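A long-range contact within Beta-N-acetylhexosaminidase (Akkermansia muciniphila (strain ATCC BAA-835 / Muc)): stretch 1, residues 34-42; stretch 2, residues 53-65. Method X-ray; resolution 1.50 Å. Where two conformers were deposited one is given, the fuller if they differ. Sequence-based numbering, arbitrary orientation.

Stretch 1, residues 34-42: LETDAYRLT
Stretch 2 (53-65) GGREGRIYGLATL

Helix 55-65 packs on strand 39-42 and the type I turn Glu-35 to Ala-38 that precedes it; the axes approach to 8.0 Å and run 32° apart in the same general direction. Gly-53 (phi/psi -86/-11) lies against the turn, its CA 4.1 Å from Thr-36 CA. Its N donates to Ala-38 O (3.1 Å), and its CA lies 3.2 Å from Glu-35 O, where a CB would clash. Extended Gly-54 (-180/-179) is the N-cap. Glu-56 (chi1 t, chi2 t) reaches a water through OE1 (2.7 Å) that also contacts Thr-36 OG1 (2.7 Å; chi1 p), while Glu-56 OE2 accepts from Tyr-60 OH (2.6 Å). Gly-57 N donates to Thr-36 O (2.8 Å), and Gly-57 CA lies 3.9 Å from Asp-37 CA; a CB here would clash with Ala-38 O. Tyr-60 (chi1 m) presents its ring edge to Asp-37 O, with CD2 3.6 Å from that oxygen, and its CB lies 4.0 Å from Tyr-39 CE2. Gly-61 CA sits over the Tyr-39 ring face, 3.5 Å from the centroid of the ring (chi1 69°, chi2 88°). Tyr-39 OH and Thr-64 OG1 form a hydrogen bond (2.6 Å; Thr-64 chi1 m). Leu-41 (t, p) closes the contact, its CD2 3.9 Å from Thr-64 CG2 and 4.3 Å from Leu-65 CB (Leu-65 t, p).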

# COMPACT_ATOMS: atom_id res chain seq x y z
N LEU A 34 25.69 -11.52 -7.98
CA LEU A 34 24.74 -10.70 -7.25
C LEU A 34 23.39 -11.40 -7.21
O LEU A 34 23.01 -12.12 -8.13
CB LEU A 34 24.56 -9.35 -7.94
CG LEU A 34 25.74 -8.37 -7.86
CD1 LEU A 34 25.49 -7.18 -8.79
CD2 LEU A 34 25.94 -7.90 -6.44
N GLU A 35 22.66 -11.19 -6.12
CA GLU A 35 21.30 -11.70 -6.04
C GLU A 35 20.41 -10.96 -7.04
O GLU A 35 20.74 -9.87 -7.52
CB GLU A 35 20.77 -11.58 -4.62
CG GLU A 35 21.59 -12.36 -3.58
CD GLU A 35 21.65 -13.86 -3.86
OE1 GLU A 35 20.60 -14.45 -4.19
OE2 GLU A 35 22.75 -14.44 -3.74
N THR A 36 19.26 -11.56 -7.36
CA THR A 36 18.45 -11.04 -8.46
C THR A 36 17.86 -9.67 -8.15
O THR A 36 17.47 -8.96 -9.09
CB THR A 36 17.34 -12.02 -8.84
OG1 THR A 36 16.46 -12.22 -7.72
CG2 THR A 36 17.93 -13.36 -9.27
N ASP A 37 17.78 -9.30 -6.88
CA ASP A 37 17.27 -8.00 -6.44
C ASP A 37 18.38 -7.00 -6.13
O ASP A 37 18.11 -5.93 -5.58
CB ASP A 37 16.36 -8.16 -5.22
CG ASP A 37 17.08 -8.81 -4.03
OD1 ASP A 37 18.06 -9.54 -4.24
OD2 ASP A 37 16.65 -8.61 -2.88
N ALA A 38 19.63 -7.32 -6.49
CA ALA A 38 20.79 -6.54 -6.08
C ALA A 38 21.48 -5.92 -7.29
O ALA A 38 21.37 -6.41 -8.42
CB ALA A 38 21.78 -7.43 -5.32
N TYR A 39 22.19 -4.82 -7.06
CA TYR A 39 22.98 -4.20 -8.11
C TYR A 39 24.27 -3.64 -7.52
O TYR A 39 24.40 -3.44 -6.31
CB TYR A 39 22.19 -3.10 -8.88
CG TYR A 39 21.93 -1.88 -8.03
CD1 TYR A 39 22.86 -0.84 -7.97
CD2 TYR A 39 20.78 -1.77 -7.25
CE1 TYR A 39 22.65 0.26 -7.16
CE2 TYR A 39 20.55 -0.67 -6.45
CZ TYR A 39 21.50 0.34 -6.41
OH TYR A 39 21.31 1.43 -5.59
N ARG A 40 25.23 -3.40 -8.41
CA ARG A 40 26.45 -2.67 -8.10
C ARG A 40 26.61 -1.59 -9.15
O ARG A 40 26.66 -1.88 -10.35
CB ARG A 40 27.67 -3.60 -8.11
CG ARG A 40 28.97 -2.90 -7.72
CD ARG A 40 30.19 -3.81 -7.95
NE ARG A 40 29.99 -5.15 -7.39
CZ ARG A 40 29.85 -6.26 -8.10
NH1 ARG A 40 29.91 -6.23 -9.43
NH2 ARG A 40 29.66 -7.42 -7.48
N LEU A 41 26.66 -0.33 -8.71
CA LEU A 41 26.76 0.80 -9.62
C LEU A 41 28.06 1.52 -9.31
O LEU A 41 28.26 1.98 -8.18
CB LEU A 41 25.56 1.73 -9.44
CG LEU A 41 25.52 2.97 -10.34
CD1 LEU A 41 25.41 2.59 -11.81
CD2 LEU A 41 24.35 3.85 -9.93
N THR A 42 28.94 1.61 -10.29
CA THR A 42 30.25 2.24 -10.13
C THR A 42 30.27 3.54 -10.92
O THR A 42 30.03 3.53 -12.14
CB THR A 42 31.36 1.30 -10.58
OG1 THR A 42 31.27 0.08 -9.83
CG2 THR A 42 32.74 1.93 -10.33
N GLY A 53 22.02 -8.52 -10.55
CA GLY A 53 21.81 -9.95 -10.52
C GLY A 53 20.61 -10.44 -11.28
O GLY A 53 20.45 -11.66 -11.47
N GLY A 54 19.74 -9.53 -11.72
CA GLY A 54 18.53 -9.90 -12.42
C GLY A 54 17.78 -8.64 -12.77
O GLY A 54 18.20 -7.52 -12.45
N ARG A 55 16.62 -8.83 -13.42
CA ARG A 55 15.86 -7.69 -13.90
C ARG A 55 15.42 -6.78 -12.75
O ARG A 55 15.41 -5.55 -12.91
CB ARG A 55 14.66 -8.14 -14.74
CG ARG A 55 15.01 -8.91 -16.03
CD ARG A 55 15.65 -8.05 -17.14
NE ARG A 55 14.74 -7.08 -17.74
CZ ARG A 55 15.03 -6.32 -18.80
NH1 ARG A 55 16.22 -6.42 -19.39
NH2 ARG A 55 14.15 -5.45 -19.27
N GLU A 56 15.08 -7.36 -11.60
CA GLU A 56 14.63 -6.55 -10.47
C GLU A 56 15.76 -5.65 -9.96
O GLU A 56 15.58 -4.43 -9.82
CB GLU A 56 14.10 -7.45 -9.36
CG GLU A 56 13.58 -6.66 -8.19
CD GLU A 56 13.08 -7.50 -7.03
OE1 GLU A 56 13.23 -8.75 -7.03
OE2 GLU A 56 12.52 -6.90 -6.08
N GLY A 57 16.93 -6.24 -9.69
CA GLY A 57 18.07 -5.44 -9.28
C GLY A 57 18.43 -4.38 -10.29
O GLY A 57 18.87 -3.28 -9.93
N ARG A 58 18.28 -4.70 -11.58
CA ARG A 58 18.58 -3.73 -12.64
C ARG A 58 17.64 -2.54 -12.57
O ARG A 58 18.07 -1.39 -12.71
CB ARG A 58 18.53 -4.41 -14.01
CG ARG A 58 18.87 -3.47 -15.15
CD ARG A 58 19.07 -4.23 -16.46
NE ARG A 58 19.37 -3.29 -17.54
CZ ARG A 58 18.43 -2.67 -18.24
NH1 ARG A 58 17.14 -2.93 -18.01
NH2 ARG A 58 18.77 -1.81 -19.19
N ILE A 59 16.34 -2.79 -12.37
CA ILE A 59 15.39 -1.68 -12.20
C ILE A 59 15.83 -0.79 -11.06
O ILE A 59 15.84 0.45 -11.17
CB ILE A 59 13.96 -2.22 -12.00
CG1 ILE A 59 13.41 -2.79 -13.31
CG2 ILE A 59 13.04 -1.12 -11.45
CD1 ILE A 59 12.13 -3.59 -13.15
N TYR A 60 16.22 -1.39 -9.93
CA TYR A 60 16.66 -0.60 -8.79
C TYR A 60 17.94 0.17 -9.10
O TYR A 60 18.07 1.34 -8.72
CB TYR A 60 16.84 -1.47 -7.55
CG TYR A 60 15.60 -2.21 -7.13
CD1 TYR A 60 14.33 -1.66 -7.30
CD2 TYR A 60 15.68 -3.49 -6.56
CE1 TYR A 60 13.19 -2.35 -6.93
CE2 TYR A 60 14.55 -4.17 -6.18
CZ TYR A 60 13.30 -3.60 -6.37
OH TYR A 60 12.18 -4.31 -6.00
N GLY A 61 18.90 -0.47 -9.77
CA GLY A 61 20.12 0.24 -10.11
C GLY A 61 19.87 1.43 -11.02
O GLY A 61 20.47 2.50 -10.85
N LEU A 62 18.96 1.27 -11.98
CA LEU A 62 18.58 2.39 -12.84
C LEU A 62 17.86 3.48 -12.06
O LEU A 62 17.99 4.66 -12.39
CB LEU A 62 17.76 1.88 -14.03
CG LEU A 62 18.51 1.00 -15.03
CD1 LEU A 62 17.55 0.35 -16.03
CD2 LEU A 62 19.60 1.79 -15.74
N ALA A 63 17.09 3.10 -11.02
CA ALA A 63 16.45 4.11 -10.18
C ALA A 63 17.49 4.92 -9.41
O ALA A 63 17.35 6.15 -9.26
CB ALA A 63 15.47 3.44 -9.22
N THR A 64 18.53 4.26 -8.90
CA THR A 64 19.62 5.01 -8.27
C THR A 64 20.32 5.91 -9.27
O THR A 64 20.62 7.07 -8.97
CB THR A 64 20.59 4.02 -7.63
OG1 THR A 64 19.91 3.36 -6.56
CG2 THR A 64 21.84 4.73 -7.11
N LEU A 65 20.59 5.39 -10.48
CA LEU A 65 21.21 6.21 -11.51
C LEU A 65 20.37 7.44 -11.82
O LEU A 65 20.90 8.53 -12.05
CB LEU A 65 21.43 5.36 -12.77
CG LEU A 65 22.22 5.98 -13.92
CD1 LEU A 65 23.59 6.41 -13.44
CD2 LEU A 65 22.33 4.98 -15.07
O HOH W 1 22.23 -13.49 -10.85
O HOH W 2 14.23 -10.82 -8.44